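Local atomic coordinates of putative acyl-CoA dehydrogenase (Burkholderia xenovorans, PDB entry 5JSC), a protein that binds flavin-adenine dinucleotide and belongs to the acyl-CoA dehydrogenase family of flavoproteins, in which helical N- and C-terminal domains flank a beta-sheet middle domain. Residues L93-L98 with F107-Q112; I119-T124 with F251-R256; A266-G271 with R376-Y381. One frame throughout, in Å; residues are numbered along the deposited sequence.

How the contacts relate
Two long helices tie the three contacts together: helix 103-122 serves contacts 1 and 2, and helix 250-286 serves contacts 2 and 3. Contacts 1 and 3, about 11 Å apart between centres, touch directly: Arg95 NH2 packs 3.6 Å from Tyr381 OH, and Glu96 lies against Leu270. Contact 2 stands apart at the C-terminal end of helix 103-122 and the N-terminal start of helix 250-286, its centre about 20 Å from that of contact 1 and 23 Å from that of contact 3. Contact 3 lies nearest the flavin, since Ile380 and Tyr381 line the FAD pocket; the side chain of Arg95 is about 9 Å from an FAD, and that of Leu253 about 13 Å.

Contact 1 (L93-L98 with F107-Q112); sequences LLRETL and FALAMQ. With EDO (1,2-ethanediol), chain O.
Ala110 presses its methyl against the flat guanidinium of Arg95, with CB over the centre of one face and only 3.2 Å from CZ. This is the tight point of a nearly antiparallel pair: the axes of the short helical segments 93-98 and 107-112 run at 159° to each other and come within 9.6 Å. Arg95 reaches the position by bending its chain at chi3 (73°), which lays the guanidinium flat on the methyl. Its rim is held by polar partners: NE forms a salt bridge with Asp106, in the first turn of helix 103-122, and NH1 is hydrogen-bonded to Ser264 of helix 250-286.

Beside this polar group lies an apolar cluster built on Leu109. With CG anti to the backbone N (chi1 -176°), that residue projects between Leu94 and Leu98, crossing each side chain at about a right angle. Leu98 CD1 comes close to Leu109 CB at 3.6 Å, whereas on the Leu94 side the methyls are less tightly fitted, CD1 to CD1 at 4.1 Å. The other methyl of Leu109, CD2, meets the aliphatic stem of Arg95 at CG, 4.0 Å away.

The far side of helix 93-98 is different in character and touches nothing of 107-112. There the extended Glu96 receives both hydroxyls of an ethanediol, O1 to OE1 at 2.8 Å and O2 to OE2 at 2.9 Å, and also pairs with Arg274.

Between the segments themselves only van der Waals contacts form, but one turn back along helix 103-122 Asp106 adds its salt bridge. Arg95 turns a flat face, not its N-H groups, to Ala110 and spends NE on Asp106 and NH1 on Ser264, so a buried cation is probably stabilised without a polar partner from segment 107-112.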
loop_
_atom_site.group_PDB
_atom_site.type_symbol
_atom_site.label_atom_id
_atom_site.label_comp_id
_atom_site.label_asym_id
_atom_site.label_seq_id
_atom_site.Cartn_x
_atom_site.Cartn_y
_atom_site.Cartn_z
ATOM N N LEU C 93 2.132 23.623 17.246
ATOM C CA LEU C 93 2.454 22.961 18.507
ATOM C C LEU C 93 1.250 22.942 19.444
ATOM O O LEU C 93 1.049 21.971 20.191
ATOM C CB LEU C 93 3.647 23.650 19.178
ATOM C CG LEU C 93 5.014 23.377 18.541
ATOM C CD1 LEU C 93 6.066 24.350 19.095
ATOM C CD2 LEU C 93 5.435 21.944 18.789
ATOM N N LEU C 94 0.450 24.013 19.440
ATOM C CA LEU C 94 -0.746 24.040 20.281
ATOM C C LEU C 94 -1.749 22.978 19.845
ATOM O O LEU C 94 -2.236 22.196 20.669
ATOM C CB LEU C 94 -1.382 25.430 20.257
ATOM C CG LEU C 94 -0.541 26.533 20.916
ATOM C CD1 LEU C 94 -1.186 27.883 20.675
ATOM C CD2 LEU C 94 -0.377 26.273 22.419
ATOM N N ARG C 95 -2.075 22.932 18.547
ATOM C CA ARG C 95 -3.023 21.917 18.084
ATOM C C ARG C 95 -2.467 20.511 18.267
ATOM O O ARG C 95 -3.197 19.594 18.675
ATOM C CB ARG C 95 -3.389 22.151 16.619
ATOM C CG ARG C 95 -4.358 23.293 16.398
ATOM C CD ARG C 95 -5.074 23.127 15.050
ATOM N NE ARG C 95 -6.078 22.056 15.080
ATOM C CZ ARG C 95 -6.934 21.806 14.092
ATOM N NH1 ARG C 95 -6.909 22.543 12.983
ATOM N NH2 ARG C 95 -7.827 20.827 14.218
ATOM N N GLU C 96 -1.184 20.310 17.958
ATOM C CA GLU C 96 -0.590 18.987 18.145
ATOM C C GLU C 96 -0.727 18.522 19.591
ATOM O O GLU C 96 -1.174 17.398 19.856
ATOM C CB GLU C 96 0.879 18.992 17.723
ATOM C CG GLU C 96 1.499 17.627 17.873
ATOM C CD GLU C 96 3.000 17.613 17.721
ATOM O OE1 GLU C 96 3.562 18.481 17.025
ATOM O OE2 GLU C 96 3.635 16.704 18.299
ATOM N N THR C 97 -0.362 19.383 20.546
ATOM C CA THR C 97 -0.417 18.987 21.949
ATOM C C THR C 97 -1.854 18.815 22.419
ATOM O O THR C 97 -2.174 17.842 23.110
ATOM C CB THR C 97 0.306 20.017 22.810
ATOM O OG1 THR C 97 1.622 20.212 22.286
ATOM C CG2 THR C 97 0.406 19.549 24.270
ATOM N N LEU C 98 -2.737 19.741 22.053
ATOM C CA LEU C 98 -4.134 19.606 22.457
ATOM C C LEU C 98 -4.744 18.329 21.898
ATOM O O LEU C 98 -5.368 17.557 22.634
ATOM C CB LEU C 98 -4.933 20.826 22.010
ATOM C CG LEU C 98 -4.690 22.100 22.819
ATOM C CD1 LEU C 98 -5.261 23.299 22.066
ATOM C CD2 LEU C 98 -5.290 21.996 24.215
ATOM N N PHE C 107 -10.229 21.119 18.816
ATOM C CA PHE C 107 -11.271 21.747 18.008
ATOM C C PHE C 107 -11.542 23.175 18.469
ATOM O O PHE C 107 -11.659 24.095 17.649
ATOM C CB PHE C 107 -12.540 20.890 18.102
ATOM C CG PHE C 107 -13.682 21.362 17.252
ATOM C CD1 PHE C 107 -14.618 22.249 17.759
ATOM C CD2 PHE C 107 -13.854 20.871 15.966
ATOM C CE1 PHE C 107 -15.684 22.669 16.986
ATOM C CE2 PHE C 107 -14.930 21.284 15.185
ATOM C CZ PHE C 107 -15.841 22.184 15.707
ATOM N N ALA C 108 -11.634 23.379 19.783
ATOM C CA ALA C 108 -11.933 24.701 20.316
ATOM C C ALA C 108 -10.852 25.703 19.936
ATOM O O ALA C 108 -11.149 26.812 19.478
ATOM C CB ALA C 108 -12.090 24.620 21.832
ATOM N N LEU C 109 -9.581 25.338 20.125
ATOM C CA LEU C 109 -8.519 26.274 19.770
ATOM C C LEU C 109 -8.464 26.487 18.263
ATOM O O LEU C 109 -8.320 27.623 17.791
ATOM C CB LEU C 109 -7.174 25.779 20.292
ATOM C CG LEU C 109 -6.022 26.771 20.048
ATOM C CD1 LEU C 109 -5.125 26.961 21.285
ATOM C CD2 LEU C 109 -5.172 26.334 18.868
ATOM N N ALA C 110 -8.590 25.403 17.498
ATOM C CA ALA C 110 -8.504 25.486 16.043
ATOM C C ALA C 110 -9.503 26.488 15.484
ATOM O O ALA C 110 -9.168 27.289 14.600
ATOM C CB ALA C 110 -8.748 24.107 15.434
ATOM N N MET C 111 -10.746 26.440 15.964
ATOM C CA MET C 111 -11.772 27.285 15.369
ATOM C C MET C 111 -11.626 28.747 15.754
ATOM O O MET C 111 -12.080 29.613 15.002
ATOM C CB MET C 111 -13.165 26.787 15.746
ATOM C CG MET C 111 -13.517 25.471 15.070
ATOM S SD MET C 111 -13.210 25.472 13.289
ATOM C CE MET C 111 -14.091 26.958 12.776
ATOM N N GLN C 112 -10.994 29.048 16.890
ATOM C CA GLN C 112 -10.678 30.440 17.176
ATOM C C GLN C 112 -9.670 30.989 16.177
ATOM O O GLN C 112 -9.678 32.188 15.895
ATOM C CB GLN C 112 -10.151 30.578 18.602
ATOM C CG GLN C 112 -11.177 30.224 19.670
ATOM C CD GLN C 112 -12.427 31.074 19.571
ATOM O OE1 GLN C 112 -13.445 30.633 19.036
ATOM N NE2 GLN C 112 -12.358 32.308 20.086
HETATM C C1 EDO O . 7.073 18.056 16.945
HETATM O O1 EDO O . 5.989 17.219 16.549
HETATM C C2 EDO O . 6.811 18.614 18.336
HETATM O O2 EDO O . 6.282 17.588 19.179
#

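Contact 2 (I119-T124 with F251-R256); sequences ISLGGT and FKLAMR
Gly122 and Leu253 mark the nearest approach of the two backbones, 7.3 Å from CA to CA. Segment 119-124 holds the last turn of helix 103-122: Gly123 N still bonds to Ile119 O, but Gly123 itself has left helical angles, and Thr124 then takes the N-cap position of the helix that follows. Segment 251-256 is regular helix, near the start of the long helix 250-286.

Leu121 carries most of the side-chain contact. Its CB meets Leu253 CD1 at 3.9 Å; the leucine from helix 250-286 gets there with CG anti to the backbone N (chi1 -172°), which swings the methyl across towards the end of the other helix, where the same CD1 also faces the Gly122 N at 4.3 Å. The two branches of Leu121 are occupied separately: Leu121 CD1 is 3.9 Å from Arg256 CB, and Leu121 CD2 is 3.7 Å from Arg256 NH2. The arginine is bent at chi3 (61°) so that its chain crosses Leu121 obliquely; one guanidinium face is turned only loosely toward Leu121 CB, and the real contact there is that of CD2 with NH2.

Polar contact is made through a single water. It donates to Leu121 O at 2.6 Å and accepts from Arg256 NH2 at 2.9 Å, sitting at the edge of the guanidinium and in its plane. A carbonyl at the C-terminal end, where the helix dipole would place partial negative charge, is thereby linked to a cation. The Leu121-Arg256 side is partly open to solvent, whereas Leu253 is buried and rests on Ala204 of strand 202-208.

Ile119, on the inner side, packs on Phe186 and Val188 of strand 186-192. The arrangement matches the acyl-CoA dehydrogenase fold, in which helices of the N- and C-terminal domains meet beside the middle beta domain.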
loop_
_atom_site.group_PDB
_atom_site.type_symbol
_atom_site.label_atom_id
_atom_site.label_comp_id
_atom_site.label_asym_id
_atom_site.label_seq_id
_atom_site.Cartn_x
_atom_site.Cartn_y
_atom_site.Cartn_z
ATOM N N ILE C 119 -10.356 37.675 9.268
ATOM C CA ILE C 119 -10.357 39.017 9.848
ATOM C C ILE C 119 -8.929 39.481 10.105
ATOM O O ILE C 119 -8.578 40.635 9.831
ATOM C CB ILE C 119 -11.213 39.049 11.132
ATOM C CG1 ILE C 119 -12.640 38.560 10.846
ATOM C CG2 ILE C 119 -11.247 40.453 11.746
ATOM C CD1 ILE C 119 -13.512 38.432 12.090
ATOM N N SER C 120 -8.075 38.597 10.634
ATOM C CA SER C 120 -6.657 38.936 10.760
ATOM C C SER C 120 -6.066 39.326 9.413
ATOM O O SER C 120 -5.278 40.277 9.323
ATOM C CB SER C 120 -5.870 37.760 11.349
ATOM O OG SER C 120 -6.144 37.575 12.726
ATOM N N LEU C 121 -6.439 38.605 8.353
ATOM C CA LEU C 121 -5.858 38.839 7.038
ATOM C C LEU C 121 -6.467 40.047 6.344
ATOM O O LEU C 121 -5.743 40.817 5.703
ATOM C CB LEU C 121 -6.036 37.601 6.157
ATOM C CG LEU C 121 -5.164 36.386 6.469
ATOM C CD1 LEU C 121 -5.560 35.212 5.572
ATOM C CD2 LEU C 121 -3.696 36.728 6.305
ATOM N N GLY C 122 -7.783 40.232 6.452
ATOM C CA GLY C 122 -8.450 41.203 5.600
ATOM C C GLY C 122 -9.325 42.239 6.279
ATOM O O GLY C 122 -9.967 43.038 5.591
ATOM N N GLY C 123 -9.368 42.260 7.608
ATOM C CA GLY C 123 -10.244 43.198 8.289
ATOM C C GLY C 123 -9.732 44.629 8.248
ATOM O O GLY C 123 -8.533 44.887 8.140
ATOM N N THR C 124 -10.673 45.572 8.326
ATOM C CA THR C 124 -10.346 46.971 8.585
ATOM C C THR C 124 -9.953 47.147 10.049
ATOM O O THR C 124 -10.027 46.222 10.858
ATOM C CB THR C 124 -11.536 47.875 8.283
ATOM O OG1 THR C 124 -12.616 47.540 9.170
ATOM C CG2 THR C 124 -11.996 47.708 6.840
ATOM N N PHE C 251 -12.955 34.951 -2.592
ATOM C CA PHE C 251 -12.414 33.614 -2.832
ATOM C C PHE C 251 -10.955 33.535 -2.405
ATOM O O PHE C 251 -10.553 32.603 -1.696
ATOM C CB PHE C 251 -12.571 33.238 -4.309
ATOM C CG PHE C 251 -12.098 31.852 -4.643
ATOM C CD1 PHE C 251 -12.959 30.775 -4.535
ATOM C CD2 PHE C 251 -10.801 31.629 -5.074
ATOM C CE1 PHE C 251 -12.528 29.492 -4.831
ATOM C CE2 PHE C 251 -10.366 30.350 -5.370
ATOM C CZ PHE C 251 -11.235 29.280 -5.253
ATOM N N LYS C 252 -10.146 34.512 -2.820
ATOM C CA LYS C 252 -8.741 34.511 -2.428
ATOM C C LYS C 252 -8.581 34.635 -0.921
ATOM O O LYS C 252 -7.664 34.037 -0.344
ATOM C CB LYS C 252 -7.992 35.640 -3.136
ATOM C CG LYS C 252 -7.708 35.327 -4.585
ATOM C CD LYS C 252 -6.976 36.466 -5.261
ATOM C CE LYS C 252 -6.803 36.203 -6.745
ATOM N NZ LYS C 252 -6.291 37.409 -7.445
ATOM N N LEU C 253 -9.463 35.391 -0.263
ATOM C CA LEU C 253 -9.395 35.492 1.190
ATOM C C LEU C 253 -9.662 34.140 1.849
ATOM O O LEU C 253 -8.948 33.740 2.780
ATOM C CB LEU C 253 -10.385 36.544 1.682
ATOM C CG LEU C 253 -10.284 36.893 3.164
ATOM C CD1 LEU C 253 -8.872 37.353 3.521
ATOM C CD2 LEU C 253 -11.305 37.966 3.522
ATOM N N ALA C 254 -10.672 33.411 1.369
ATOM C CA ALA C 254 -10.925 32.073 1.894
ATOM C C ALA C 254 -9.716 31.176 1.685
ATOM O O ALA C 254 -9.291 30.460 2.601
ATOM C CB ALA C 254 -12.152 31.458 1.214
ATOM N N MET C 255 -9.143 31.203 0.478
ATOM C CA MET C 255 -7.999 30.342 0.191
ATOM C C MET C 255 -6.802 30.701 1.057
ATOM O O MET C 255 -6.085 29.812 1.533
ATOM C CB MET C 255 -7.626 30.433 -1.287
ATOM C CG MET C 255 -8.724 29.946 -2.223
ATOM S SD MET C 255 -9.131 28.214 -1.938
ATOM C CE MET C 255 -10.756 28.335 -1.214
ATOM N N ARG C 256 -6.551 32.001 1.250
ATOM C CA ARG C 256 -5.413 32.411 2.067
ATOM C C ARG C 256 -5.607 32.022 3.526
ATOM O O ARG C 256 -4.633 31.702 4.219
ATOM C CB ARG C 256 -5.193 33.917 1.951
ATOM C CG ARG C 256 -4.605 34.348 0.613
ATOM C CD ARG C 256 -4.594 35.868 0.485
ATOM N NE ARG C 256 -3.784 36.495 1.528
ATOM C CZ ARG C 256 -4.008 37.709 2.029
ATOM N NH1 ARG C 256 -5.031 38.435 1.593
ATOM N NH2 ARG C 256 -3.215 38.195 2.973
HETATM O O HOH W 1 -3.295 40.461 4.791
#

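Contact 3 (A266-G271 with R376-Y381); sequences AAASLG and RALRIY. With FAD (flavin-adenine dinucleotide), chain M.
Ala377 O accepts two backbone hydrogen bonds, from Ile380 N and Tyr381 N, each 2.9 Å long, and so holds the loop 376-381 in a compact turn. Leu378 projects from this turn onto helix 250-286. Its CD2 lies 3.4 Å from Ser269 OG and 4.1 Å from Ala268 CB, in a small buried contact. The hydroxyl is turned beside its own backbone N (chi1 -60°), where it bonds to Val265 O one turn back, so the methyl meets an oxygen that is already paired.

On the other side of the turn the flavin is reached. Tyr381, its CG placed between backbone N and carbonyl carbon (chi1 68°), brings CD2 to 3.6 Å from FAD C7 at an oblique angle, while Leu378 CA stands over the centre of one ring face. Lys339 holds the carbonyls of Leu378 and Tyr381 together.

The guanidinium groups of Arg376 and Arg379 lie one over the other, with NH1 of Arg379 3.1 Å above the Arg376 plane; Asp351 of the second subunit salt-bridges both, and Glu344 pairs with Arg379.

The chemistry is thus divided: apolar contact seats the turn on the helix, while its polar groups are spent on the loop's own backbone, on Lys339, Glu344 and Gln347 of helix 332-356, and on the subunit interface beside the FAD.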
loop_
_atom_site.group_PDB
_atom_site.type_symbol
_atom_site.label_atom_id
_atom_site.label_comp_id
_atom_site.label_asym_id
_atom_site.label_seq_id
_atom_site.Cartn_x
_atom_site.Cartn_y
_atom_site.Cartn_z
ATOM N N ALA C 266 -2.816 19.375 9.857
ATOM C CA ALA C 266 -1.754 18.377 9.857
ATOM C C ALA C 266 -1.191 18.184 11.253
ATOM O O ALA C 266 -0.936 17.050 11.675
ATOM C CB ALA C 266 -0.658 18.787 8.879
ATOM N N ALA C 267 -1.005 19.283 11.992
ATOM C CA ALA C 267 -0.476 19.182 13.349
ATOM C C ALA C 267 -1.445 18.451 14.276
ATOM O O ALA C 267 -1.023 17.635 15.106
ATOM C CB ALA C 267 -0.154 20.579 13.882
ATOM N N ALA C 268 -2.746 18.728 14.155
ATOM C CA ALA C 268 -3.716 17.997 14.972
ATOM C C ALA C 268 -3.688 16.511 14.647
ATOM O O ALA C 268 -3.706 15.670 15.556
ATOM C CB ALA C 268 -5.126 18.559 14.778
ATOM N N SER C 269 -3.631 16.169 13.357
ATOM C CA SER C 269 -3.522 14.769 12.947
ATOM C C SER C 269 -2.324 14.107 13.606
ATOM O O SER C 269 -2.412 12.985 14.126
ATOM C CB SER C 269 -3.376 14.678 11.425
ATOM O OG SER C 269 -4.480 15.242 10.749
ATOM N N LEU C 270 -1.191 14.802 13.582
ATOM C CA LEU C 270 0.032 14.308 14.195
ATOM C C LEU C 270 -0.149 14.078 15.691
ATOM O O LEU C 270 0.323 13.071 16.228
ATOM C CB LEU C 270 1.150 15.318 13.923
ATOM C CG LEU C 270 2.469 15.176 14.671
ATOM C CD1 LEU C 270 3.131 13.850 14.321
ATOM C CD2 LEU C 270 3.388 16.352 14.306
ATOM N N GLY C 271 -0.812 15.012 16.380
ATOM C CA GLY C 271 -1.067 14.825 17.805
ATOM C C GLY C 271 -1.919 13.602 18.097
ATOM O O GLY C 271 -1.623 12.823 19.008
ATOM N N ARG C 376 -11.158 10.463 11.374
ATOM C CA ARG C 376 -11.674 10.233 10.026
ATOM C C ARG C 376 -12.026 11.540 9.325
ATOM O O ARG C 376 -11.749 11.699 8.127
ATOM C CB ARG C 376 -12.884 9.295 10.073
ATOM C CG ARG C 376 -13.334 8.798 8.697
ATOM C CD ARG C 376 -12.179 8.133 7.966
ATOM N NE ARG C 376 -12.433 7.768 6.571
ATOM C CZ ARG C 376 -12.298 8.617 5.552
ATOM N NH1 ARG C 376 -11.996 9.892 5.793
ATOM N NH2 ARG C 376 -12.488 8.216 4.295
ATOM N N ALA C 377 -12.587 12.509 10.063
ATOM C CA ALA C 377 -12.986 13.766 9.437
ATOM C C ALA C 377 -11.803 14.620 9.002
ATOM O O ALA C 377 -11.971 15.467 8.119
ATOM C CB ALA C 377 -13.863 14.591 10.383
ATOM N N LEU C 378 -10.616 14.431 9.589
ATOM C CA LEU C 378 -9.504 15.317 9.248
ATOM C C LEU C 378 -8.976 15.057 7.846
ATOM O O LEU C 378 -8.240 15.891 7.313
ATOM C CB LEU C 378 -8.369 15.192 10.270
ATOM C CG LEU C 378 -8.576 15.990 11.572
ATOM C CD1 LEU C 378 -9.704 15.431 12.440
ATOM C CD2 LEU C 378 -7.292 16.097 12.381
ATOM N N ARG C 379 -9.343 13.927 7.237
ATOM C CA ARG C 379 -9.027 13.663 5.843
ATOM C C ARG C 379 -10.030 14.309 4.901
ATOM O O ARG C 379 -9.875 14.200 3.680
ATOM C CB ARG C 379 -8.968 12.144 5.617
ATOM C CG ARG C 379 -7.832 11.474 6.418
ATOM C CD ARG C 379 -8.031 9.971 6.524
ATOM N NE ARG C 379 -8.225 9.381 5.198
ATOM C CZ ARG C 379 -8.837 8.218 4.980
ATOM N NH1 ARG C 379 -9.307 7.520 6.007
ATOM N NH2 ARG C 379 -8.974 7.758 3.736
ATOM N N ILE C 380 -11.028 15.006 5.448
ATOM C CA ILE C 380 -12.125 15.576 4.675
ATOM C C ILE C 380 -12.195 17.090 4.833
ATOM O O ILE C 380 -12.250 17.827 3.838
ATOM C CB ILE C 380 -13.475 14.919 5.052
ATOM C CG1 ILE C 380 -13.442 13.429 4.689
ATOM C CG2 ILE C 380 -14.640 15.622 4.352
ATOM C CD1 ILE C 380 -14.497 12.593 5.381
ATOM N N TYR C 381 -12.146 17.581 6.077
ATOM C CA TYR C 381 -12.319 19.013 6.240
ATOM C C TYR C 381 -11.006 19.761 5.982
ATOM O O TYR C 381 -9.922 19.176 5.919
ATOM C CB TYR C 381 -12.931 19.337 7.613
ATOM C CG TYR C 381 -12.163 19.116 8.918
ATOM C CD1 TYR C 381 -10.896 19.654 9.126
ATOM C CD2 TYR C 381 -12.775 18.467 9.997
ATOM C CE1 TYR C 381 -10.237 19.495 10.345
ATOM C CE2 TYR C 381 -12.124 18.318 11.222
ATOM C CZ TYR C 381 -10.855 18.840 11.387
ATOM O OH TYR C 381 -10.195 18.723 12.595
HETATM P PA FAD M . -17.626 16.890 -2.008
HETATM O O1A FAD M . -17.192 18.246 -2.421
HETATM O O2A FAD M . -18.930 16.360 -2.610
HETATM O O5B FAD M . -16.437 15.883 -2.316
HETATM C C5B FAD M . -16.634 14.470 -2.111
HETATM C C4B FAD M . -15.288 13.828 -2.324
HETATM O O4B FAD M . -14.894 14.014 -3.695
HETATM C C3B FAD M . -14.138 14.454 -1.547
HETATM O O3B FAD M . -14.097 14.046 -0.177
HETATM C C2B FAD M . -12.925 13.996 -2.360
HETATM O O2B FAD M . -12.549 12.673 -1.975
HETATM C C1B FAD M . -13.485 13.974 -3.793
HETATM N N9A FAD M . -13.066 15.080 -4.647
HETATM C C8A FAD M . -13.265 16.418 -4.431
HETATM N N7A FAD M . -12.861 17.185 -5.414
HETATM C C5A FAD M . -12.356 16.287 -6.346
HETATM C C6A FAD M . -11.788 16.464 -7.620
HETATM N N6A FAD M . -11.602 17.658 -8.193
HETATM N N1A FAD M . -11.395 15.359 -8.295
HETATM C C2A FAD M . -11.556 14.162 -7.714
HETATM N N3A FAD M . -12.080 13.874 -6.518
HETATM C C4A FAD M . -12.468 14.987 -5.882
HETATM N N1 FAD M . -16.804 23.562 6.141
HETATM C C2 FAD M . -16.838 24.896 6.449
HETATM O O2 FAD M . -17.094 25.762 5.595
HETATM N N3 FAD M . -16.597 25.299 7.736
HETATM C C4 FAD M . -16.309 24.469 8.801
HETATM O O4 FAD M . -16.196 24.927 9.935
HETATM C C4X FAD M . -16.244 23.075 8.470
HETATM N N5 FAD M . -16.042 22.223 9.436
HETATM C C5X FAD M . -16.181 20.873 9.154
HETATM C C6 FAD M . -16.124 19.961 10.205
HETATM C C7 FAD M . -16.361 18.608 9.996
HETATM C C7M FAD M . -16.335 17.662 11.170
HETATM C C8 FAD M . -16.639 18.148 8.694
HETATM C C8M FAD M . -16.907 16.687 8.423
HETATM C C9 FAD M . -16.676 19.054 7.639
HETATM C C9A FAD M . -16.458 20.412 7.858
HETATM N N10 FAD M . -16.590 21.367 6.828
HETATM C C10 FAD M . -16.519 22.710 7.108
HETATM C "C1'" FAD M . -16.960 20.915 5.479
HETATM C "C2'" FAD M . -15.789 20.333 4.694
HETATM O "O2'" FAD M . -14.864 21.355 4.327
HETATM C "C3'" FAD M . -16.320 19.651 3.434
HETATM O "O3'" FAD M . -17.035 18.510 3.887
HETATM C "C4'" FAD M . -15.230 19.223 2.453
HETATM O "O4'" FAD M . -14.683 20.386 1.827
HETATM C "C5'" FAD M . -15.758 18.265 1.405
HETATM O "O5'" FAD M . -16.870 18.902 0.743
HETATM P P FAD M . -18.208 17.999 0.560
HETATM O O1P FAD M . -18.619 17.383 1.853
HETATM O O2P FAD M . -19.257 18.828 -0.117
HETATM O O3P FAD M . -17.760 16.828 -0.424
#